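PDB 6DF3: interleukin-20 receptor subunit beta from Homo sapiens, which pairs with IL20RA to form a receptor for interleukins 19, 20 and 24, and with IL22RA1 to form one for interleukins 20 and 24. Local coordinates for residues R99-T105 with A177-S182; Q128-L132 with E172-A177; L132-R138 with A165-A171. The protein carries 1 engineered substitution. All coordinates share one frame; numbering follows the deposited sequence.

In the fold
The chain is the extracellular part of the receptor, built of two fibronectin type III domains. From the N terminus, the first domain ends with strand 86-98. The loop 99-105 then leads to strand 109-114 of the second domain. Contact 1 closes the widest loop, bringing 99-105 against 177-182 at the start of strand 180-189. Contact 2 is nested inside it and pairs 128-132 with 172-177. Contact 3 is nested inside contact 2 and continues the same pairing with 132-138 and 165-171, sharing L132. Contacts 1 and 2 share A177 and touch directly. Together the three tie the interdomain loop to neighbouring strands of one antiparallel sheet: 130-137, 167-175 and 180-189.

Contact 1. Residues R99-T105 with A177-S182; sequences RQSTILT and AIGRYS. Engineered in segment 99-105: Q100 (natural residue Asn).
The backbones of R99-T105 and A177-S182 come near each other at two places. Q100 CA lies 5.1 Å from I178 CA, and L104 CA lies 5.3 Å from S182 CA. No main-chain hydrogen bond joins the segments, so side chains bridge them. R180 does most of this. Its chain bends at chi3 (47°) and brings NH1 to two carbonyls. R180 NH1 donates to T102 O at 2.7 Å, almost straight, in the guanidinium plane and on a carbonyl lone pair. R180 NH1 also donates to Q100 O at 2.8 Å, in a more bent bond tilted from both planes. L104 covers one face of this guanidinium, with L104 CG 3.9 Å from R180 NH2. The engineered Q100 sends NE2 to a lone pair of I178 O (2.7 Å). I178 CD1 also meets T102 CG2 at 3.6 Å, their side chains at about a right angle. G179 and R180 both face V175, a G1 beta bulge. Loop 99-105 follows first-domain strand 86-98. R99 NE and A177 O both hydrogen-bond to T72 OG1, in the first-domain loop before strand 74-83, while L104 reaches V175 on strand 167-175, so the contact sits at the junction of the two fibronectin type III domains.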
loop_
_atom_site.group_PDB
_atom_site.type_symbol
_atom_site.label_atom_id
_atom_site.label_comp_id
_atom_site.label_asym_id
_atom_site.label_seq_id
_atom_site.Cartn_x
_atom_site.Cartn_y
_atom_site.Cartn_z
ATOM N N ARG C 99 -9.237 15.873 -5.448
ATOM C CA ARG C 99 -8.732 15.974 -4.092
ATOM C C ARG C 99 -7.442 16.810 -3.952
ATOM O O ARG C 99 -7.100 17.116 -2.865
ATOM C CB ARG C 99 -8.567 14.615 -3.444
ATOM C CG ARG C 99 -7.396 13.792 -4.004
ATOM C CD ARG C 99 -7.505 12.333 -3.554
ATOM N NE ARG C 99 -6.342 11.585 -4.016
ATOM C CZ ARG C 99 -6.053 10.351 -3.669
ATOM N NH1 ARG C 99 -6.778 9.713 -2.766
ATOM N NH2 ARG C 99 -4.999 9.773 -4.220
ATOM N N GLN C 100 -6.713 17.090 -5.027
ATOM C CA GLN C 100 -5.597 18.047 -5.036
ATOM C C GLN C 100 -6.041 19.407 -4.398
ATOM O O GLN C 100 -5.277 20.108 -3.854
ATOM C CB GLN C 100 -5.156 18.226 -6.498
ATOM C CG GLN C 100 -4.008 19.196 -6.826
ATOM C CD GLN C 100 -2.646 18.544 -6.601
ATOM O OE1 GLN C 100 -2.401 17.409 -7.046
ATOM N NE2 GLN C 100 -1.752 19.248 -5.906
ATOM N N SER C 101 -7.312 19.745 -4.490
ATOM C CA SER C 101 -7.800 20.978 -3.951
ATOM C C SER C 101 -8.307 20.842 -2.522
ATOM O O SER C 101 -8.931 21.748 -2.052
ATOM C CB SER C 101 -8.883 21.502 -4.868
ATOM O OG SER C 101 -10.064 20.738 -4.618
ATOM N N THR C 102 -8.031 19.747 -1.801
ATOM C CA THR C 102 -8.517 19.651 -0.429
ATOM C C THR C 102 -8.013 20.858 0.463
ATOM O O THR C 102 -6.955 21.454 0.159
ATOM C CB THR C 102 -8.188 18.374 0.208
ATOM O OG1 THR C 102 -8.956 18.200 1.383
ATOM C CG2 THR C 102 -6.707 18.247 0.544
ATOM N N ILE C 103 -8.779 21.226 1.506
ATOM C CA ILE C 103 -8.373 22.333 2.399
ATOM C C ILE C 103 -7.490 21.728 3.482
ATOM O O ILE C 103 -7.959 20.980 4.301
ATOM C CB ILE C 103 -9.573 23.065 3.009
ATOM C CG1 ILE C 103 -10.370 23.727 1.869
ATOM C CG2 ILE C 103 -9.090 24.069 4.065
ATOM C CD1 ILE C 103 -11.742 24.253 2.239
ATOM N N LEU C 104 -6.215 22.064 3.469
ATOM C CA LEU C 104 -5.270 21.575 4.507
ATOM C C LEU C 104 -5.176 22.673 5.540
ATOM O O LEU C 104 -4.725 23.803 5.224
ATOM C CB LEU C 104 -3.871 21.332 3.926
ATOM C CG LEU C 104 -3.744 20.237 2.866
ATOM C CD1 LEU C 104 -2.282 19.867 2.642
ATOM C CD2 LEU C 104 -4.517 19.000 3.272
ATOM N N THR C 105 -5.613 22.358 6.750
ATOM C CA THR C 105 -5.526 23.305 7.837
ATOM C C THR C 105 -4.156 23.154 8.504
ATOM O O THR C 105 -3.370 22.194 8.281
ATOM C CB THR C 105 -6.739 23.146 8.791
ATOM O OG1 THR C 105 -7.004 21.774 9.000
ATOM C CG2 THR C 105 -8.023 23.605 8.134
ATOM N N ALA C 177 -0.101 12.066 -1.596
ATOM C CA ALA C 177 -1.033 11.905 -2.705
ATOM C C ALA C 177 -1.306 13.145 -3.573
ATOM O O ALA C 177 -1.730 12.986 -4.735
ATOM C CB ALA C 177 -2.345 11.396 -2.223
ATOM N N ILE C 178 -1.083 14.346 -3.001
ATOM C CA ILE C 178 -1.315 15.616 -3.710
ATOM C C ILE C 178 -0.092 16.544 -3.788
ATOM O O ILE C 178 -0.110 17.519 -4.544
ATOM C CB ILE C 178 -2.557 16.318 -3.090
ATOM C CG1 ILE C 178 -2.288 16.798 -1.666
ATOM C CG2 ILE C 178 -3.727 15.336 -3.044
ATOM C CD1 ILE C 178 -3.523 17.299 -0.939
ATOM N N GLY C 179 0.971 16.232 -3.041
ATOM C CA GLY C 179 2.219 16.948 -3.164
ATOM C C GLY C 179 2.210 18.270 -2.417
ATOM O O GLY C 179 3.006 19.153 -2.715
ATOM N N ARG C 180 1.358 18.377 -1.399
ATOM C CA ARG C 180 1.071 19.650 -0.738
ATOM C C ARG C 180 1.339 19.532 0.747
ATOM O O ARG C 180 1.143 18.471 1.313
ATOM C CB ARG C 180 -0.368 20.121 -1.002
ATOM C CG ARG C 180 -0.580 20.608 -2.437
ATOM C CD ARG C 180 -2.033 21.069 -2.675
ATOM N NE ARG C 180 -2.464 21.939 -1.574
ATOM C CZ ARG C 180 -3.658 21.975 -0.972
ATOM N NH1 ARG C 180 -4.667 21.174 -1.313
ATOM N NH2 ARG C 180 -3.823 22.835 0.019
ATOM N N TYR C 181 1.850 20.643 1.308
ATOM C CA TYR C 181 1.989 20.890 2.751
ATOM C C TYR C 181 0.967 21.963 3.146
ATOM O O TYR C 181 0.653 22.855 2.310
ATOM C CB TYR C 181 3.390 21.467 3.096
ATOM C CG TYR C 181 4.580 20.636 2.622
ATOM C CD1 TYR C 181 5.003 20.680 1.266
ATOM C CD2 TYR C 181 5.268 19.789 3.512
ATOM C CE1 TYR C 181 6.063 19.891 0.799
ATOM C CE2 TYR C 181 6.356 19.000 3.069
ATOM C CZ TYR C 181 6.755 19.062 1.714
ATOM O OH TYR C 181 7.795 18.283 1.250
ATOM N N SER C 182 0.484 21.865 4.394
ATOM C CA SER C 182 -0.223 22.959 5.081
ATOM C C SER C 182 0.700 24.126 5.530
ATOM O O SER C 182 1.928 24.034 5.518
ATOM C CB SER C 182 -0.977 22.461 6.327
ATOM O OG SER C 182 -0.150 22.319 7.475
#

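Contact 2. Residues Q128-L132 with E172-A177; sequences QFEFL and ETFVKA. Unlike the reference sequence in segment 172-177: E172 (reference Gln).
Q128 and A177 are joined by a water where strand C (130-137) begins and strand F (167-175) ends in the antiparallel sheet of the second fibronectin type III domain. A bend at chi2 (-79°) turns the Q128 amide back, and the water donates to Q128 OE1 at 2.8 Å. It also donates to Q128 O and accepts from A177 N. F129 is buried. Its ring lies beside V175, with F129 CE2 3.5 Å from V175 CG2, and T173 CG2 comes to the ring edge in its plane. E130 and F174 form a hydrogen-bonded pair. F174 N donates to E130 O at 2.6 Å, and E130 N returns a straighter bond to F174 O. The E130 and K176 side chains cross, but E130 OE2 stays 4.2 Å from K176 NZ, beyond a salt bridge. K176 NZ instead makes a weak hydrogen bond to a polar side chain of another protein in the assembly. F131 pairs with T173 without hydrogen bonds and on the buried side, where T173 OG1 has no polar partner in the model. Its nearest neighbours across the contact are ring carbons of F129 and F131. L132 and E172 form the next hydrogen-bonded pair, their side chains on the other face of the sheet, with E172 N donating to L132 O at 2.9 Å. Their side chains run alongside each other, and E172 OE2 lies 3.2 Å from L132 CD2.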
loop_
_atom_site.group_PDB
_atom_site.type_symbol
_atom_site.label_atom_id
_atom_site.label_comp_id
_atom_site.label_asym_id
_atom_site.label_seq_id
_atom_site.Cartn_x
_atom_site.Cartn_y
_atom_site.Cartn_z
ATOM N N GLN C 128 -3.254 9.489 5.261
ATOM C CA GLN C 128 -2.883 10.383 4.236
ATOM C C GLN C 128 -1.796 11.384 4.667
ATOM O O GLN C 128 -1.154 11.924 3.770
ATOM C CB GLN C 128 -4.106 11.118 3.644
ATOM C CG GLN C 128 -5.146 10.162 3.020
ATOM C CD GLN C 128 -4.746 9.674 1.602
ATOM O OE1 GLN C 128 -3.627 9.984 1.071
ATOM N NE2 GLN C 128 -5.655 8.923 0.976
ATOM N N PHE C 129 -1.521 11.558 5.957
ATOM C CA PHE C 129 -0.682 12.673 6.427
ATOM C C PHE C 129 0.592 12.318 7.136
ATOM O O PHE C 129 0.567 11.573 8.154
ATOM C CB PHE C 129 -1.453 13.545 7.451
ATOM C CG PHE C 129 -2.643 14.285 6.873
ATOM C CD1 PHE C 129 -3.891 13.632 6.736
ATOM C CD2 PHE C 129 -2.550 15.630 6.555
ATOM C CE1 PHE C 129 -5.007 14.298 6.225
ATOM C CE2 PHE C 129 -3.668 16.312 6.061
ATOM C CZ PHE C 129 -4.894 15.635 5.890
ATOM N N GLU C 130 1.657 13.005 6.712
ATOM C CA GLU C 130 2.918 13.085 7.473
ATOM C C GLU C 130 3.107 14.527 8.059
ATOM O O GLU C 130 2.668 15.556 7.436
ATOM C CB GLU C 130 4.111 12.715 6.579
ATOM C CG GLU C 130 4.203 11.237 6.201
ATOM C CD GLU C 130 5.222 10.976 5.075
ATOM O OE1 GLU C 130 6.439 11.095 5.370
ATOM O OE2 GLU C 130 4.807 10.692 3.899
ATOM N N PHE C 131 3.743 14.574 9.243
ATOM C CA PHE C 131 3.963 15.828 10.021
ATOM C C PHE C 131 5.439 16.211 10.016
ATOM O O PHE C 131 6.322 15.378 10.308
ATOM C CB PHE C 131 3.502 15.723 11.485
ATOM C CG PHE C 131 2.037 15.454 11.640
ATOM C CD1 PHE C 131 1.546 14.152 11.593
ATOM C CD2 PHE C 131 1.115 16.517 11.803
ATOM C CE1 PHE C 131 0.179 13.893 11.733
ATOM C CE2 PHE C 131 -0.258 16.271 11.959
ATOM C CZ PHE C 131 -0.729 14.962 11.909
ATOM N N LEU C 132 5.664 17.465 9.641
ATOM C CA LEU C 132 6.918 18.171 9.803
ATOM C C LEU C 132 6.860 19.018 11.051
ATOM O O LEU C 132 5.942 19.788 11.250
ATOM C CB LEU C 132 7.102 19.117 8.647
ATOM C CG LEU C 132 8.497 19.235 8.103
ATOM C CD1 LEU C 132 8.456 18.562 6.742
ATOM C CD2 LEU C 132 8.972 20.702 8.033
ATOM N N GLU C 172 3.500 21.355 10.835
ATOM C CA GLU C 172 2.983 21.497 9.494
ATOM C C GLU C 172 2.584 20.076 9.073
ATOM O O GLU C 172 3.088 19.102 9.632
ATOM C CB GLU C 172 4.197 21.941 8.683
ATOM C CG GLU C 172 3.981 22.525 7.324
ATOM C CD GLU C 172 5.269 22.586 6.487
ATOM O OE1 GLU C 172 5.286 23.357 5.499
ATOM O OE2 GLU C 172 6.262 21.880 6.774
ATOM N N THR C 173 1.779 19.960 8.029
ATOM C CA THR C 173 1.227 18.705 7.619
ATOM C C THR C 173 1.742 18.515 6.148
ATOM O O THR C 173 2.056 19.515 5.477
ATOM C CB THR C 173 -0.286 18.897 7.770
ATOM O OG1 THR C 173 -0.876 17.969 8.695
ATOM C CG2 THR C 173 -0.922 18.933 6.464
ATOM N N PHE C 174 1.880 17.262 5.684
ATOM C CA PHE C 174 2.300 16.917 4.287
ATOM C C PHE C 174 1.520 15.704 3.798
ATOM O O PHE C 174 1.396 14.756 4.541
ATOM C CB PHE C 174 3.789 16.564 4.152
ATOM C CG PHE C 174 4.182 16.124 2.758
ATOM C CD1 PHE C 174 4.211 17.033 1.694
ATOM C CD2 PHE C 174 4.493 14.792 2.490
ATOM C CE1 PHE C 174 4.558 16.633 0.389
ATOM C CE2 PHE C 174 4.849 14.376 1.191
ATOM C CZ PHE C 174 4.885 15.291 0.131
ATOM N N VAL C 175 1.034 15.771 2.548
ATOM C CA VAL C 175 0.081 14.826 1.948
ATOM C C VAL C 175 0.687 14.340 0.605
ATOM O O VAL C 175 0.586 15.032 -0.461
ATOM C CB VAL C 175 -1.331 15.505 1.745
ATOM C CG1 VAL C 175 -2.312 14.578 1.014
ATOM C CG2 VAL C 175 -1.965 15.876 3.087
ATOM N N LYS C 176 1.393 13.182 0.660
ATOM C CA LYS C 176 2.073 12.617 -0.520
ATOM C C LYS C 176 1.151 12.508 -1.769
ATOM O O LYS C 176 1.556 12.896 -2.855
ATOM C CB LYS C 176 2.651 11.268 -0.168
ATOM C CG LYS C 176 3.612 10.738 -1.217
ATOM C CD LYS C 176 4.282 9.452 -0.772
ATOM C CE LYS C 176 5.341 9.730 0.282
ATOM N NZ LYS C 176 6.048 8.457 0.572
ATOM N N ALA C 177 -0.101 12.066 -1.596
ATOM C CA ALA C 177 -1.033 11.905 -2.705
ATOM C C ALA C 177 -1.306 13.145 -3.573
ATOM O O ALA C 177 -1.730 12.986 -4.735
ATOM C CB ALA C 177 -2.345 11.396 -2.223
HETATM O O HOH W 1 -1.073 11.158 0.809
#

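Contact 3. Residues L132-R138 with A165-A171; sequences LVAYWRR and AAYCVKA
Y135 and V169 meet at the apolar centre, where Y135 CB lies 3.5 Å from V169 CG1. V133 and A171 lie on the same face of the sheet, looser, with V133 CG2 4.2 Å from A171 CB. This face looks into the domain core: L158 and strand 117-122 pack on it. Residues 132-137 and 167-171 run antiparallel, 167° between their directions. A134 with K170 and W136 with C168 each form a hydrogen-bonded pair, both bonds of each made.

On the opposite face, W136 lies across C168. Its chi1 (64°) sets CG between the backbone N and the carbonyl carbon, which lays the indole over the neighbouring strand. C168 CB sits over one ring face, 3.8 Å from W136 CE2, while C168 SG approaches the five-membered ring obliquely. That sulfur is in the disulfide to C189. K170 CE comes to the edge of the indole, and the lysine also makes a cation-pi contact with F184.

Farther along, R138 N donates to A166 O at 2.8 Å, and A166 CB covers a face of the R138 guanidinium. R137 is extended, with CG over the Y167 ring in a CH-pi contact, 4.2 Å from the ring centroid. The R137 guanidinium stands at 83° to that ring. R137 NH1 makes a weak, bent bond to Y167 OH at 3.1 Å. The guanidinium of R137 has firmer partners in the loop, E162 O for NH1 and P163 O for NH2. Y167 OH accepts from E162 N, the tyrosine corner familiar from fibronectin type III domains. The chemistry implies that this end is fixed three ways: by main-chain bonds, by the disulfide to strand 180-189, and by R137 and Y167 gripping the loop before strand 167-175.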
loop_
_atom_site.group_PDB
_atom_site.type_symbol
_atom_site.label_atom_id
_atom_site.label_comp_id
_atom_site.label_asym_id
_atom_site.label_seq_id
_atom_site.Cartn_x
_atom_site.Cartn_y
_atom_site.Cartn_z
ATOM N N LEU C 132 5.664 17.465 9.641
ATOM C CA LEU C 132 6.918 18.171 9.803
ATOM C C LEU C 132 6.860 19.018 11.051
ATOM O O LEU C 132 5.942 19.788 11.250
ATOM C CB LEU C 132 7.102 19.117 8.647
ATOM C CG LEU C 132 8.497 19.235 8.103
ATOM C CD1 LEU C 132 8.456 18.562 6.742
ATOM C CD2 LEU C 132 8.972 20.702 8.033
ATOM N N VAL C 133 7.857 18.896 11.896
ATOM C CA VAL C 133 7.922 19.681 13.128
ATOM C C VAL C 133 9.249 20.403 13.107
ATOM O O VAL C 133 10.289 19.776 12.977
ATOM C CB VAL C 133 7.769 18.812 14.395
ATOM C CG1 VAL C 133 7.717 19.674 15.649
ATOM C CG2 VAL C 133 6.492 17.987 14.297
ATOM N N ALA C 134 9.191 21.728 13.175
ATOM C CA ALA C 134 10.382 22.571 13.280
ATOM C C ALA C 134 10.493 22.949 14.717
ATOM O O ALA C 134 9.475 23.302 15.349
ATOM C CB ALA C 134 10.269 23.828 12.427
ATOM N N TYR C 135 11.719 22.817 15.239
ATOM C CA TYR C 135 12.033 23.288 16.567
ATOM C C TYR C 135 13.466 23.837 16.696
ATOM O O TYR C 135 14.386 23.435 15.960
ATOM C CB TYR C 135 11.764 22.191 17.608
ATOM C CG TYR C 135 12.630 20.926 17.551
ATOM C CD1 TYR C 135 13.871 20.800 18.244
ATOM C CD2 TYR C 135 12.166 19.831 16.853
ATOM C CE1 TYR C 135 14.605 19.608 18.165
ATOM C CE2 TYR C 135 12.874 18.662 16.781
ATOM C CZ TYR C 135 14.064 18.536 17.421
ATOM O OH TYR C 135 14.594 17.284 17.226
ATOM N N TRP C 136 13.625 24.745 17.657
ATOM C CA TRP C 136 14.872 25.491 17.844
ATOM C C TRP C 136 14.976 26.033 19.273
ATOM O O TRP C 136 13.966 26.244 19.960
ATOM C CB TRP C 136 14.982 26.646 16.822
ATOM C CG TRP C 136 13.913 27.756 16.955
ATOM C CD1 TRP C 136 13.987 28.886 17.742
ATOM C CD2 TRP C 136 12.650 27.833 16.272
ATOM N NE1 TRP C 136 12.845 29.641 17.605
ATOM C CE2 TRP C 136 12.013 29.023 16.705
ATOM C CE3 TRP C 136 11.994 27.005 15.344
ATOM C CZ2 TRP C 136 10.761 29.406 16.255
ATOM C CZ3 TRP C 136 10.736 27.380 14.886
ATOM C CH2 TRP C 136 10.127 28.577 15.346
ATOM N N ARG C 137 16.210 26.239 19.706
ATOM C CA ARG C 137 16.484 26.965 20.926
ATOM C C ARG C 137 16.289 28.445 20.586
ATOM O O ARG C 137 16.837 28.900 19.586
ATOM C CB ARG C 137 17.920 26.676 21.344
ATOM C CG ARG C 137 18.271 27.070 22.757
ATOM C CD ARG C 137 19.723 26.719 23.037
ATOM N NE ARG C 137 20.155 27.261 24.305
ATOM C CZ ARG C 137 19.930 26.729 25.507
ATOM N NH1 ARG C 137 19.243 25.601 25.638
ATOM N NH2 ARG C 137 20.413 27.347 26.595
ATOM N N ARG C 138 15.514 29.190 21.380
ATOM C CA ARG C 138 15.227 30.610 21.069
ATOM C C ARG C 138 16.334 31.609 21.524
ATOM O O ARG C 138 16.202 32.338 22.530
ATOM C CB ARG C 138 13.850 31.026 21.607
ATOM C CG ARG C 138 13.327 32.348 21.034
ATOM C CD ARG C 138 12.950 33.340 22.135
ATOM N NE ARG C 138 11.570 33.124 22.573
ATOM C CZ ARG C 138 11.107 33.215 23.824
ATOM N NH1 ARG C 138 11.891 33.495 24.853
ATOM N NH2 ARG C 138 9.814 32.982 24.043
ATOM N N ALA C 165 17.692 29.071 27.939
ATOM C CA ALA C 165 16.823 29.686 26.924
ATOM C C ALA C 165 15.578 28.846 26.643
ATOM O O ALA C 165 15.619 27.617 26.712
ATOM C CB ALA C 165 17.590 29.884 25.621
ATOM N N ALA C 166 14.477 29.514 26.305
ATOM C CA ALA C 166 13.235 28.837 25.897
ATOM C C ALA C 166 13.424 28.116 24.563
ATOM O O ALA C 166 14.243 28.535 23.734
ATOM C CB ALA C 166 12.097 29.836 25.789
ATOM N N TYR C 167 12.664 27.031 24.372
ATOM C CA TYR C 167 12.683 26.251 23.135
ATOM C C TYR C 167 11.329 26.439 22.477
ATOM O O TYR C 167 10.302 26.371 23.159
ATOM C CB TYR C 167 12.908 24.766 23.425
ATOM C CG TYR C 167 14.367 24.325 23.615
ATOM C CD1 TYR C 167 15.097 24.698 24.752
ATOM C CD2 TYR C 167 15.000 23.500 22.664
ATOM C CE1 TYR C 167 16.419 24.281 24.928
ATOM C CE2 TYR C 167 16.307 23.066 22.822
ATOM C CZ TYR C 167 17.021 23.455 23.954
ATOM O OH TYR C 167 18.317 23.025 24.102
ATOM N N CYS C 168 11.322 26.676 21.166
ATOM C CA CYS C 168 10.081 26.992 20.453
ATOM C C CYS C 168 9.784 25.986 19.358
ATOM O O CYS C 168 10.694 25.394 18.793
ATOM C CB CYS C 168 10.115 28.421 19.904
ATOM S SG CYS C 168 10.283 29.665 21.211
ATOM N N VAL C 169 8.504 25.794 19.071
ATOM C CA VAL C 169 8.041 24.713 18.165
ATOM C C VAL C 169 6.775 25.068 17.333
ATOM O O VAL C 169 5.836 25.657 17.858
ATOM C CB VAL C 169 7.748 23.413 18.972
ATOM C CG1 VAL C 169 9.015 22.853 19.607
ATOM C CG2 VAL C 169 6.722 23.671 20.082
ATOM N N LYS C 170 6.775 24.688 16.055
ATOM C CA LYS C 170 5.602 24.778 15.217
ATOM C C LYS C 170 5.573 23.498 14.335
ATOM O O LYS C 170 6.625 22.867 14.119
ATOM C CB LYS C 170 5.641 26.027 14.333
ATOM C CG LYS C 170 6.872 26.071 13.444
ATOM C CD LYS C 170 6.936 27.274 12.535
ATOM C CE LYS C 170 8.148 27.191 11.617
ATOM N NZ LYS C 170 8.184 28.318 10.647
ATOM N N ALA C 171 4.391 23.178 13.811
ATOM C CA ALA C 171 4.145 21.940 13.063
ATOM C C ALA C 171 3.252 22.166 11.841
ATOM O O ALA C 171 2.335 22.992 11.840
ATOM C CB ALA C 171 3.524 20.884 13.968
#